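Local coordinates for adenylyltransferase and sulfurtransferase uba4 (Chaetomium thermophilum, PDB 6YUB), which activates the C-terminal glycine of the ubiquitin-like protein Urm1 by adenylation and passes sulfur to it, probably serving tRNA thiolation and molybdenum cofactor synthesis, at residues Pro124-Asp130 with Lys150-Ala155. Coordinates in Å, arbitrary orientation, origin at the centre of the assembly. Numbering follows the deposited sequence.
Sequences PWDVILD and KPLVSA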
loop_
_atom_site.group_PDB
_atom_site.type_symbol
_atom_site.label_atom_id
_atom_site.label_comp_id
_atom_site.label_asym_id
_atom_site.label_seq_id
_atom_site.Cartn_x
_atom_site.Cartn_y
_atom_site.Cartn_z
ATOM N N PRO B 124 9.055 -19.003 -22.899
ATOM C CA PRO B 124 10.347 -18.332 -23.101
ATOM C C PRO B 124 10.806 -17.429 -21.963
ATOM O O PRO B 124 11.898 -16.856 -22.068
ATOM C CB PRO B 124 10.113 -17.497 -24.378
ATOM C CG PRO B 124 8.870 -18.055 -25.010
ATOM C CD PRO B 124 8.037 -18.548 -23.866
ATOM N N TRP B 125 10.042 -17.277 -20.887
ATOM C CA TRP B 125 10.288 -16.219 -19.915
ATOM C C TRP B 125 10.790 -16.764 -18.586
ATOM O O TRP B 125 10.502 -17.900 -18.205
ATOM C CB TRP B 125 9.009 -15.391 -19.709
ATOM C CG TRP B 125 8.496 -14.849 -21.010
ATOM C CD1 TRP B 125 7.567 -15.420 -21.828
ATOM C CD2 TRP B 125 8.907 -13.636 -21.656
ATOM N NE1 TRP B 125 7.370 -14.641 -22.940
ATOM C CE2 TRP B 125 8.178 -13.538 -22.857
ATOM C CE3 TRP B 125 9.812 -12.620 -21.329
ATOM C CZ2 TRP B 125 8.326 -12.465 -23.737
ATOM C CZ3 TRP B 125 9.964 -11.561 -22.203
ATOM C CH2 TRP B 125 9.219 -11.490 -23.398
ATOM N N ASP B 126 11.557 -15.937 -17.883
ATOM C CA ASP B 126 12.206 -16.336 -16.647
ATOM C C ASP B 126 11.296 -16.174 -15.434
ATOM O O ASP B 126 11.216 -17.074 -14.594
ATOM C CB ASP B 126 13.492 -15.527 -16.434
ATOM C CG ASP B 126 14.478 -15.688 -17.571
ATOM O OD1 ASP B 126 14.551 -16.796 -18.144
ATOM O OD2 ASP B 126 15.179 -14.705 -17.893
ATOM N N VAL B 127 10.619 -15.035 -15.332
ATOM C CA VAL B 127 9.717 -14.750 -14.225
ATOM C C VAL B 127 8.373 -14.334 -14.800
ATOM O O VAL B 127 8.310 -13.547 -15.751
ATOM C CB VAL B 127 10.272 -13.648 -13.300
ATOM C CG1 VAL B 127 9.252 -13.292 -12.227
ATOM C CG2 VAL B 127 11.582 -14.092 -12.681
ATOM N N ILE B 128 7.298 -14.863 -14.223
ATOM C CA ILE B 128 5.945 -14.617 -14.709
ATOM C C ILE B 128 5.223 -13.740 -13.697
ATOM O O ILE B 128 5.242 -14.025 -12.499
ATOM C CB ILE B 128 5.169 -15.927 -14.937
ATOM C CG1 ILE B 128 6.008 -16.931 -15.726
ATOM C CG2 ILE B 128 3.865 -15.640 -15.642
ATOM C CD1 ILE B 128 6.518 -16.420 -17.043
ATOM N N LEU B 129 4.583 -12.681 -14.178
ATOM C CA LEU B 129 3.720 -11.841 -13.358
ATOM C C LEU B 129 2.299 -11.957 -13.889
ATOM O O LEU B 129 2.042 -11.669 -15.068
ATOM C CB LEU B 129 4.189 -10.390 -13.369
ATOM C CG LEU B 129 5.319 -10.014 -12.401
ATOM C CD1 LEU B 129 6.571 -10.818 -12.703
ATOM C CD2 LEU B 129 5.614 -8.513 -12.471
ATOM N N ASP B 130 1.383 -12.401 -13.037
ATOM C CA ASP B 130 -0.033 -12.463 -13.385
ATOM C C ASP B 130 -0.682 -11.137 -13.001
ATOM O O ASP B 130 -0.875 -10.853 -11.813
ATOM C CB ASP B 130 -0.724 -13.629 -12.680
ATOM C CG ASP B 130 -2.227 -13.425 -12.558
ATOM O OD1 ASP B 130 -2.897 -13.262 -13.603
ATOM O OD2 ASP B 130 -2.734 -13.405 -11.416
ATOM N N LYS B 150 8.266 -22.362 -13.568
ATOM C CA LYS B 150 8.452 -20.924 -13.567
ATOM C C LYS B 150 8.052 -20.334 -12.221
ATOM O O LYS B 150 7.069 -20.781 -11.622
ATOM C CB LYS B 150 7.611 -20.254 -14.673
ATOM C CG LYS B 150 7.818 -20.833 -16.057
ATOM C CD LYS B 150 9.074 -20.281 -16.709
ATOM C CE LYS B 150 9.504 -21.150 -17.884
ATOM N NZ LYS B 150 10.293 -20.397 -18.892
ATOM N N PRO B 151 8.787 -19.341 -11.720
ATOM C CA PRO B 151 8.309 -18.589 -10.553
ATOM C C PRO B 151 7.224 -17.606 -10.961
ATOM O O PRO B 151 7.310 -16.951 -12.008
ATOM C CB PRO B 151 9.568 -17.866 -10.055
ATOM C CG PRO B 151 10.372 -17.647 -11.295
ATOM C CD PRO B 151 10.095 -18.843 -12.200
ATOM N N LEU B 152 6.203 -17.498 -10.119
ATOM C CA LEU B 152 5.017 -16.710 -10.423
ATOM C C LEU B 152 4.797 -15.650 -9.356
ATOM O O LEU B 152 4.760 -15.961 -8.160
ATOM C CB LEU B 152 3.781 -17.614 -10.529
ATOM C CG LEU B 152 2.415 -16.937 -10.604
ATOM C CD1 LEU B 152 2.309 -16.062 -11.847
ATOM C CD2 LEU B 152 1.306 -17.983 -10.591
ATOM N N VAL B 153 4.656 -14.402 -9.789
ATOM C CA VAL B 153 4.246 -13.305 -8.916
ATOM C C VAL B 153 2.825 -12.932 -9.322
ATOM O O VAL B 153 2.602 -12.377 -10.404
ATOM C CB VAL B 153 5.194 -12.106 -9.018
ATOM C CG1 VAL B 153 4.826 -11.043 -7.992
ATOM C CG2 VAL B 153 6.643 -12.555 -8.838
ATOM N N SER B 154 1.860 -13.242 -8.464
ATOM C CA SER B 154 0.448 -13.060 -8.773
ATOM C C SER B 154 -0.181 -12.049 -7.823
ATOM O O SER B 154 0.058 -12.085 -6.612
ATOM C CB SER B 154 -0.299 -14.403 -8.687
ATOM O OG SER B 154 -1.700 -14.203 -8.626
ATOM N N ALA B 155 -0.985 -11.150 -8.386
ATOM C CA ALA B 155 -1.710 -10.142 -7.624
ATOM C C ALA B 155 -3.151 -10.097 -8.114
ATOM O O ALA B 155 -3.475 -10.594 -9.193
ATOM C CB ALA B 155 -1.060 -8.758 -7.755
HETATM O O HOH W 1 -4.409 -11.272 -11.590
#
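Two adjacent parallel strands cannot be joined by a tight turn; the chain must cross over to bring the second one back beside the first. In this example the lead-in starts at Trp125, whose carbonyl O accepts a hydrogen bond from Lys150 NZ at 2.6 Å; the same amine also reaches the carbonyl of Lys123, so the lysine holds the loop by main-chain oxygens. Asp126 points its CA-to-CB bond away from 150-155, and its OD2 is hydrogen-bonded to Lys36 N; Asp126 O lies 3.2 Å from Pro151 CD. Val127 then brings CG2 to 4.0 Å from Pro151 CG, and at Ile128 the parallel ladder begins. Ile128 N donates to Pro151 O (3.0 Å) and Ile128 O accepts from Val153 N (2.8 Å), so this one residue bridges both neighbours of Leu152, the alternation that defines a parallel pair. The strand axes approach to 4.7 Å at 10°, and helix 135-148 makes the return: a beta-alpha-beta crossover at the centre of the Rossmann-like ThiF-family adenylation domain. Along the strands, successive side chains point to opposite faces. Ile128 and Leu152 share the face packed by that helix, with Ile141 against Leu152, whereas Leu129 meets Val153 (CG to CB, 4.0 Å) on the face covered by helix 208-228. Asp130 N continues the ladder to Val153 O at 2.9 Å, but Ala155 N reaches Asp130 O only weakly, at 3.4 Å. Here, near the predicted ATP-site residue Asn134, Asp130 OD1 is hydrogen-bonded to Thr132 OG1, and a water donates to both Asp130 OD2 and Ala155 O, 2.7 Å from each.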